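Local atomic coordinates of beta-phenylalanine aminotransferase (Variovorax paradoxus, PDB entry 4AO9), a protein that catalyses the pyridoxal-5'-phosphate-dependent transfer of the amino group of beta-phenylalanine, presumably to a keto acid, as a class III aminotransferase. Residues A[359-364]-A[437-442]; A[367-372]-A[378-383]; A[401-406]-A[444-449]. One frame throughout, in Å; residues are numbered along the deposited sequence.

Contact 1. Residues A[359-364]-A[437-442]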
# COMPACT_ATOMS: atom_id res chain seq x y z
N ASN A 359 -28.76 -15.50 16.40
CA ASN A 359 -29.88 -15.80 15.51
C ASN A 359 -31.07 -16.41 16.24
O ASN A 359 -32.21 -16.09 15.93
CB ASN A 359 -29.41 -16.62 14.32
CG ASN A 359 -28.71 -15.76 13.29
OD1 ASN A 359 -29.07 -14.60 13.11
ND2 ASN A 359 -27.71 -16.32 12.62
N ALA A 360 -30.79 -17.25 17.23
CA ALA A 360 -31.85 -17.86 18.04
C ALA A 360 -32.58 -16.78 18.84
O ALA A 360 -33.81 -16.78 18.91
CB ALA A 360 -31.27 -18.92 18.96
N LEU A 361 -31.81 -15.86 19.42
CA LEU A 361 -32.36 -14.75 20.19
C LEU A 361 -33.30 -13.89 19.34
O LEU A 361 -34.43 -13.61 19.73
CB LEU A 361 -31.23 -13.90 20.79
CG LEU A 361 -31.55 -12.55 21.45
CD1 LEU A 361 -32.48 -12.72 22.65
CD2 LEU A 361 -30.24 -11.85 21.87
N CYS A 362 -32.83 -13.50 18.15
CA CYS A 362 -33.62 -12.67 17.26
C CYS A 362 -34.92 -13.35 16.85
O CYS A 362 -35.98 -12.73 16.87
CB CYS A 362 -32.81 -12.29 16.02
SG CYS A 362 -31.42 -11.16 16.34
N ALA A 363 -34.82 -14.63 16.48
CA ALA A 363 -35.98 -15.42 16.08
C ALA A 363 -36.98 -15.56 17.22
O ALA A 363 -38.19 -15.42 17.01
CB ALA A 363 -35.54 -16.78 15.57
N ASN A 364 -36.47 -15.83 18.42
CA ASN A 364 -37.33 -15.96 19.61
C ASN A 364 -38.09 -14.68 19.92
O ASN A 364 -39.23 -14.73 20.39
CB ASN A 364 -36.52 -16.41 20.83
CG ASN A 364 -36.13 -17.89 20.77
OD1 ASN A 364 -36.74 -18.68 20.05
ND2 ASN A 364 -35.10 -18.26 21.53
N ALA A 437 -25.87 -10.44 25.56
CA ALA A 437 -26.72 -9.71 26.49
C ALA A 437 -27.07 -8.31 25.98
O ALA A 437 -28.19 -7.84 26.18
CB ALA A 437 -26.07 -9.65 27.87
N ALA A 438 -26.12 -7.67 25.28
CA ALA A 438 -26.34 -6.33 24.74
C ALA A 438 -27.31 -6.31 23.56
O ALA A 438 -28.08 -5.36 23.38
CB ALA A 438 -25.01 -5.67 24.38
N ILE A 439 -27.30 -7.38 22.76
CA ILE A 439 -28.29 -7.53 21.70
C ILE A 439 -29.66 -7.78 22.33
O ILE A 439 -30.67 -7.24 21.86
CB ILE A 439 -27.89 -8.64 20.69
CG1 ILE A 439 -26.54 -8.32 20.03
CG2 ILE A 439 -28.99 -8.87 19.62
CD1 ILE A 439 -26.47 -6.96 19.31
N GLY A 440 -29.68 -8.57 23.40
CA GLY A 440 -30.91 -8.82 24.17
C GLY A 440 -31.49 -7.52 24.71
O GLY A 440 -32.70 -7.27 24.57
N SER A 441 -30.65 -6.69 25.32
CA SER A 441 -31.11 -5.41 25.84
C SER A 441 -31.49 -4.43 24.73
O SER A 441 -32.39 -3.61 24.90
CB SER A 441 -30.10 -4.79 26.82
OG SER A 441 -28.88 -4.47 26.18
N PHE A 442 -30.80 -4.52 23.59
CA PHE A 442 -31.18 -3.71 22.43
C PHE A 442 -32.61 -4.01 21.99
O PHE A 442 -33.42 -3.10 21.84
CB PHE A 442 -30.21 -3.92 21.26
CG PHE A 442 -30.56 -3.13 20.04
CD1 PHE A 442 -30.40 -1.74 20.03
CD2 PHE A 442 -31.06 -3.76 18.91
CE1 PHE A 442 -30.73 -1.00 18.91
CE2 PHE A 442 -31.40 -3.02 17.77
CZ PHE A 442 -31.23 -1.64 17.77
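One face of the flat peptide group joining I439 to G440 is covered by a methyl of L361: CD2 stands almost straight above G440 N, 3.7 Å from it, and is farther from the carbonyl end of the same peptide. The case illustrates how helices pack in the small C-terminal part of a fold type I aminotransferase, here helix 341-365 beside helix 429-445, with a leucine reaching over to the backbone of its neighbour at a glycine. The methyl lies against the glycine backbone, with G440 CA 3.9 Å from L361 CD2; a CB on that glycine would be crowded by A437 O of its own helix. The leucine gets there because its CG is anti to the backbone N (chi1 171°), which carries the branch out across the gap between the helices. I439 divides its two branches. CG1 and its terminal methyl lead away to F371 and L404, in the hairpin and in helix 398-410, whereas CG2 turns to L361. With 127 Å² buried in all, the contact is small, one methyl set against a peptide group and one apolar branch. The same CD2 closes it, 3.9 Å from I439 CG2 and 4.1 Å from I439 CB.

Contact 2. Residues A[367-372]-A[378-383]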
# COMPACT_ATOMS: atom_id res chain seq x y z
N VAL A 367 -38.21 -10.41 15.88
CA VAL A 367 -37.74 -9.22 15.16
C VAL A 367 -37.11 -9.59 13.82
O VAL A 367 -36.53 -10.67 13.67
CB VAL A 367 -36.75 -8.36 16.00
CG1 VAL A 367 -37.49 -7.70 17.16
CG2 VAL A 367 -35.58 -9.21 16.51
N ALA A 368 -37.24 -8.69 12.85
CA ALA A 368 -36.54 -8.83 11.57
C ALA A 368 -35.09 -8.35 11.74
O ALA A 368 -34.72 -7.25 11.34
CB ALA A 368 -37.25 -8.07 10.47
N MET A 369 -34.31 -9.21 12.38
CA MET A 369 -32.91 -8.97 12.67
C MET A 369 -32.21 -10.32 12.62
O MET A 369 -32.75 -11.33 13.07
CB MET A 369 -32.75 -8.31 14.05
CG MET A 369 -31.34 -7.82 14.37
SD MET A 369 -31.24 -7.16 16.05
CE MET A 369 -29.55 -6.55 16.03
N GLN A 370 -31.03 -10.35 12.02
CA GLN A 370 -30.27 -11.59 11.93
C GLN A 370 -28.79 -11.26 11.81
O GLN A 370 -28.42 -10.12 11.56
CB GLN A 370 -30.72 -12.41 10.72
CG GLN A 370 -30.48 -11.73 9.39
CD GLN A 370 -30.90 -12.60 8.24
OE1 GLN A 370 -30.24 -13.60 7.94
NE2 GLN A 370 -32.00 -12.25 7.61
N PHE A 371 -27.97 -12.28 11.99
CA PHE A 371 -26.53 -12.16 11.81
C PHE A 371 -26.10 -13.16 10.75
O PHE A 371 -26.37 -14.35 10.87
CB PHE A 371 -25.81 -12.41 13.13
CG PHE A 371 -25.98 -11.30 14.13
CD1 PHE A 371 -27.18 -11.15 14.84
CD2 PHE A 371 -24.95 -10.39 14.36
CE1 PHE A 371 -27.34 -10.12 15.76
CE2 PHE A 371 -25.10 -9.36 15.30
CZ PHE A 371 -26.30 -9.22 15.99
N THR A 372 -25.48 -12.65 9.69
CA THR A 372 -24.97 -13.50 8.61
C THR A 372 -23.46 -13.65 8.73
O THR A 372 -22.80 -12.79 9.31
CB THR A 372 -25.33 -12.93 7.21
OG1 THR A 372 -24.85 -11.59 7.08
CG2 THR A 372 -26.84 -12.93 7.01
N MET A 378 -19.13 -12.04 11.46
CA MET A 378 -20.58 -11.97 11.23
C MET A 378 -21.04 -10.52 11.10
O MET A 378 -20.28 -9.60 11.41
CB MET A 378 -21.35 -12.71 12.33
CG MET A 378 -21.12 -12.13 13.71
SD MET A 378 -21.55 -13.26 15.06
CE MET A 378 -20.09 -14.29 15.10
N ASN A 379 -22.27 -10.31 10.67
CA ASN A 379 -22.79 -8.97 10.46
C ASN A 379 -24.27 -8.91 10.79
O ASN A 379 -25.04 -9.75 10.31
CB ASN A 379 -22.55 -8.55 9.00
CG ASN A 379 -22.36 -7.04 8.81
OD1 ASN A 379 -21.31 -6.61 8.31
ND2 ASN A 379 -23.35 -6.23 9.18
N ALA A 380 -24.66 -7.92 11.59
CA ALA A 380 -26.06 -7.65 11.92
C ALA A 380 -26.77 -7.08 10.69
O ALA A 380 -26.22 -6.22 10.00
CB ALA A 380 -26.16 -6.68 13.08
N HIS A 381 -27.98 -7.56 10.42
CA HIS A 381 -28.82 -6.99 9.36
C HIS A 381 -30.25 -6.91 9.85
O HIS A 381 -30.76 -7.86 10.45
CB HIS A 381 -28.79 -7.85 8.09
CG HIS A 381 -27.42 -7.98 7.48
ND1 HIS A 381 -26.77 -6.91 6.90
CD2 HIS A 381 -26.60 -9.05 7.35
CE1 HIS A 381 -25.59 -7.32 6.45
NE2 HIS A 381 -25.47 -8.61 6.71
N PHE A 382 -30.90 -5.78 9.59
CA PHE A 382 -32.31 -5.61 9.93
C PHE A 382 -33.21 -5.99 8.76
O PHE A 382 -33.86 -5.14 8.14
CB PHE A 382 -32.57 -4.20 10.45
CG PHE A 382 -31.88 -3.92 11.75
CD1 PHE A 382 -32.44 -4.34 12.96
CD2 PHE A 382 -30.64 -3.29 11.76
CE1 PHE A 382 -31.79 -4.11 14.16
CE2 PHE A 382 -29.99 -3.05 12.96
CZ PHE A 382 -30.55 -3.46 14.16
N VAL A 383 -33.20 -7.28 8.46
CA VAL A 383 -33.99 -7.85 7.38
C VAL A 383 -34.37 -9.28 7.76
O VAL A 383 -33.64 -9.95 8.50
CB VAL A 383 -33.21 -7.78 6.03
CG1 VAL A 383 -32.11 -8.85 5.96
CG2 VAL A 383 -34.15 -7.89 4.84
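The side-chain amide nitrogen of Q370 is gripped twice: NE2 donates to V383 O at 3.0 Å, and also to G385 O just beyond the segment. The first bond is nearly straight (N-H...O 174°) and lies in the plane of the glutamine amide, but it meets V383 from well above its carbonyl plane. Q370 makes this reach with CG set between the backbone N and the carbonyl carbon (chi1 63°) and an extended chain beyond. With an alanine in place of Q370, V383 O and G385 O would be likely to lose the donor they share, and the chain after the second strand to move more freely. Along the backbone, Q370 and H381 form a hydrogen-bonded pair, with Q370 N to H381 O at 3.0 Å and H381 N to Q370 O at 2.8 Å; T372 and N379 repeat the pattern. These are the rungs of an antiparallel beta hairpin, strands 370-374 and 377-381, which strand 420-422 extends to a three-stranded sheet. The polar face carries Q370, T372, N379 and H381. There, T372 OG1 lies in the plane of the H381 ring, at its edge and 3.1 Å from NE2, and both atoms are hydrogen-bonded to G234 O. F371 and A380, a non-hydrogen-bonded pair, share the face turned to the helices. A380 CB makes an off-centre CH-pi contact with the F371 ring, 3.6 Å from CE2, while L358, Y435 and I439 also touch that phenylalanine. Beyond the paired residues, M369 runs alongside F382 with CG anti to its own backbone N (chi1 -172°). Its SD approaches the ring obliquely, a Met-aromatic contact 3.6 Å from F382 CE1, and the terminal CE continues on toward CZ.

Contact 3. Residues A[401-406]-A[444-449]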
# COMPACT_ATOMS: atom_id res chain seq x y z
N ARG A 401 -29.17 0.46 12.19
CA ARG A 401 -27.76 0.15 12.39
C ARG A 401 -27.09 1.18 13.31
O ARG A 401 -26.28 0.83 14.16
CB ARG A 401 -27.01 0.08 11.05
CG ARG A 401 -27.47 -1.05 10.13
CD ARG A 401 -26.40 -1.33 9.08
NE ARG A 401 -26.32 -2.75 8.71
CZ ARG A 401 -25.52 -3.22 7.74
NH1 ARG A 401 -24.74 -2.39 7.05
NH2 ARG A 401 -25.50 -4.51 7.47
N GLN A 402 -27.45 2.45 13.13
CA GLN A 402 -26.90 3.51 13.98
C GLN A 402 -27.36 3.34 15.43
O GLN A 402 -26.56 3.42 16.36
CB GLN A 402 -27.26 4.90 13.47
CG GLN A 402 -26.71 5.24 12.10
CD GLN A 402 -27.03 6.66 11.71
OE1 GLN A 402 -26.47 7.62 12.27
NE2 GLN A 402 -27.93 6.82 10.75
N LEU A 403 -28.66 3.09 15.62
CA LEU A 403 -29.19 2.88 16.96
C LEU A 403 -28.49 1.71 17.66
O LEU A 403 -28.13 1.82 18.84
CB LEU A 403 -30.72 2.69 16.94
CG LEU A 403 -31.53 3.95 16.57
CD1 LEU A 403 -33.02 3.63 16.37
CD2 LEU A 403 -31.39 5.06 17.60
N LEU A 404 -28.26 0.62 16.93
CA LEU A 404 -27.50 -0.53 17.46
C LEU A 404 -26.09 -0.14 17.88
O LEU A 404 -25.65 -0.47 18.98
CB LEU A 404 -27.43 -1.66 16.42
CG LEU A 404 -26.61 -2.89 16.85
CD1 LEU A 404 -27.18 -3.56 18.11
CD2 LEU A 404 -26.58 -3.89 15.71
N PHE A 405 -25.39 0.57 16.99
CA PHE A 405 -24.02 1.03 17.25
C PHE A 405 -23.93 1.85 18.54
O PHE A 405 -23.08 1.57 19.39
CB PHE A 405 -23.49 1.84 16.05
CG PHE A 405 -22.15 2.47 16.31
CD1 PHE A 405 -20.98 1.71 16.20
CD2 PHE A 405 -22.06 3.81 16.68
CE1 PHE A 405 -19.74 2.29 16.46
CE2 PHE A 405 -20.82 4.39 16.94
CZ PHE A 405 -19.66 3.62 16.83
N PHE A 406 -24.81 2.83 18.69
CA PHE A 406 -24.79 3.69 19.88
C PHE A 406 -25.20 2.94 21.14
O PHE A 406 -24.61 3.15 22.21
CB PHE A 406 -25.65 4.94 19.68
CG PHE A 406 -25.10 5.90 18.66
CD1 PHE A 406 -23.89 6.56 18.90
CD2 PHE A 406 -25.78 6.15 17.47
CE1 PHE A 406 -23.37 7.43 17.95
CE2 PHE A 406 -25.26 7.02 16.52
CZ PHE A 406 -24.05 7.67 16.77
N GLY A 444 -34.94 -5.63 23.66
CA GLY A 444 -35.82 -5.31 24.78
C GLY A 444 -36.20 -3.84 24.88
O GLY A 444 -37.35 -3.50 25.17
N GLY A 445 -35.23 -2.96 24.64
CA GLY A 445 -35.43 -1.52 24.76
C GLY A 445 -35.90 -0.80 23.51
O GLY A 445 -36.38 0.33 23.58
N HIS A 446 -35.78 -1.46 22.36
CA HIS A 446 -36.16 -0.85 21.08
C HIS A 446 -37.27 -1.62 20.38
O HIS A 446 -37.48 -1.44 19.17
CB HIS A 446 -34.94 -0.75 20.15
CG HIS A 446 -33.88 0.18 20.64
ND1 HIS A 446 -33.02 -0.15 21.67
CD2 HIS A 446 -33.53 1.43 20.25
CE1 HIS A 446 -32.19 0.86 21.89
NE2 HIS A 446 -32.48 1.82 21.04
N GLY A 447 -37.99 -2.44 21.14
CA GLY A 447 -39.04 -3.31 20.61
C GLY A 447 -39.99 -2.63 19.64
O GLY A 447 -40.21 -3.12 18.53
N ALA A 448 -40.55 -1.50 20.06
CA ALA A 448 -41.51 -0.73 19.27
C ALA A 448 -40.96 -0.21 17.95
O ALA A 448 -41.71 0.02 17.00
CB ALA A 448 -42.06 0.43 20.11
N LEU A 449 -39.64 -0.02 17.88
CA LEU A 449 -38.98 0.59 16.73
C LEU A 449 -38.54 -0.40 15.66
O LEU A 449 -38.38 -0.04 14.49
CB LEU A 449 -37.78 1.43 17.18
CG LEU A 449 -37.96 2.57 18.18
CD1 LEU A 449 -36.61 3.11 18.61
CD2 LEU A 449 -38.82 3.69 17.61
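L403 points its side chain at a pair of neighbours, H446 and L449, which come to meet it from the opposing segment. The leucine is stretched to full reach, with CG anti to the carbonyl carbon (chi1 -68°) and CD1 anti to CA (chi2 172°), and CD1 does all the close touching. L449 has nearly the same shape and faces it obliquely, so the two leucines meet methyl to methyl, L403 CD1 to L449 CD1 at 4.3 Å. The imidazole of H446 is aimed back toward L403, and its carbon corner CD2 lies 4.5 Å from L403 CD1, with the methyl set oblique to the ring. H446 CD2 and L449 CD1 are 3.9 Å apart. The three atoms thus form a loose triangle, in which a single methyl rests against two partners.

The pairing of H446 with L449 follows from the backbone. H446 is the first residue to leave helical geometry after helix 429-445, and the turn that follows is tied by L449 N donating to H446 O at 2.9 Å, which brings both side chains round toward L403. ND1 of the imidazole is hydrogen-bonded to F442 O, in the last turns of helix 429-445, and the ring also stacks on that of F442. Bond and stack together should fix the rotation of the imidazole and leave CD2 directed at the leucine. With 97 Å² buried, this is a light contact in the C-terminal part of a fold type I aminotransferase, where the chain leaving helix 429-445 packs on helix 398-410.

Around it, L449 rests on A25, I26 and A29 of helix 23-40, which Q402 of helix 398-410 reaches through Y34. L404 of helix 398-410 packs on F442 of helix 429-445.

All three contacts lie in the C-terminal part of the chain, on the same side of its centre, with their own centres 10 to 13 Å apart. Helix 429-445 meets helix 341-365 in contact 1, and its end with the turn beyond it meets helix 398-410 in contact 3. Contact 2, the hairpin, is nested along the chain within the loop closed by contact 1, and it closes before contact 3 opens; contacts 1 and 3 interleave. N359 OD1 probably bonds F371 N, tying helix 341-365 to the hairpin, while helix 398-410 is tied to it through R401. One sheet and its helices thus form a single unit, with the N379 side chain of the hairpin about 11 Å from the bound pyridoxal-5'-phosphate.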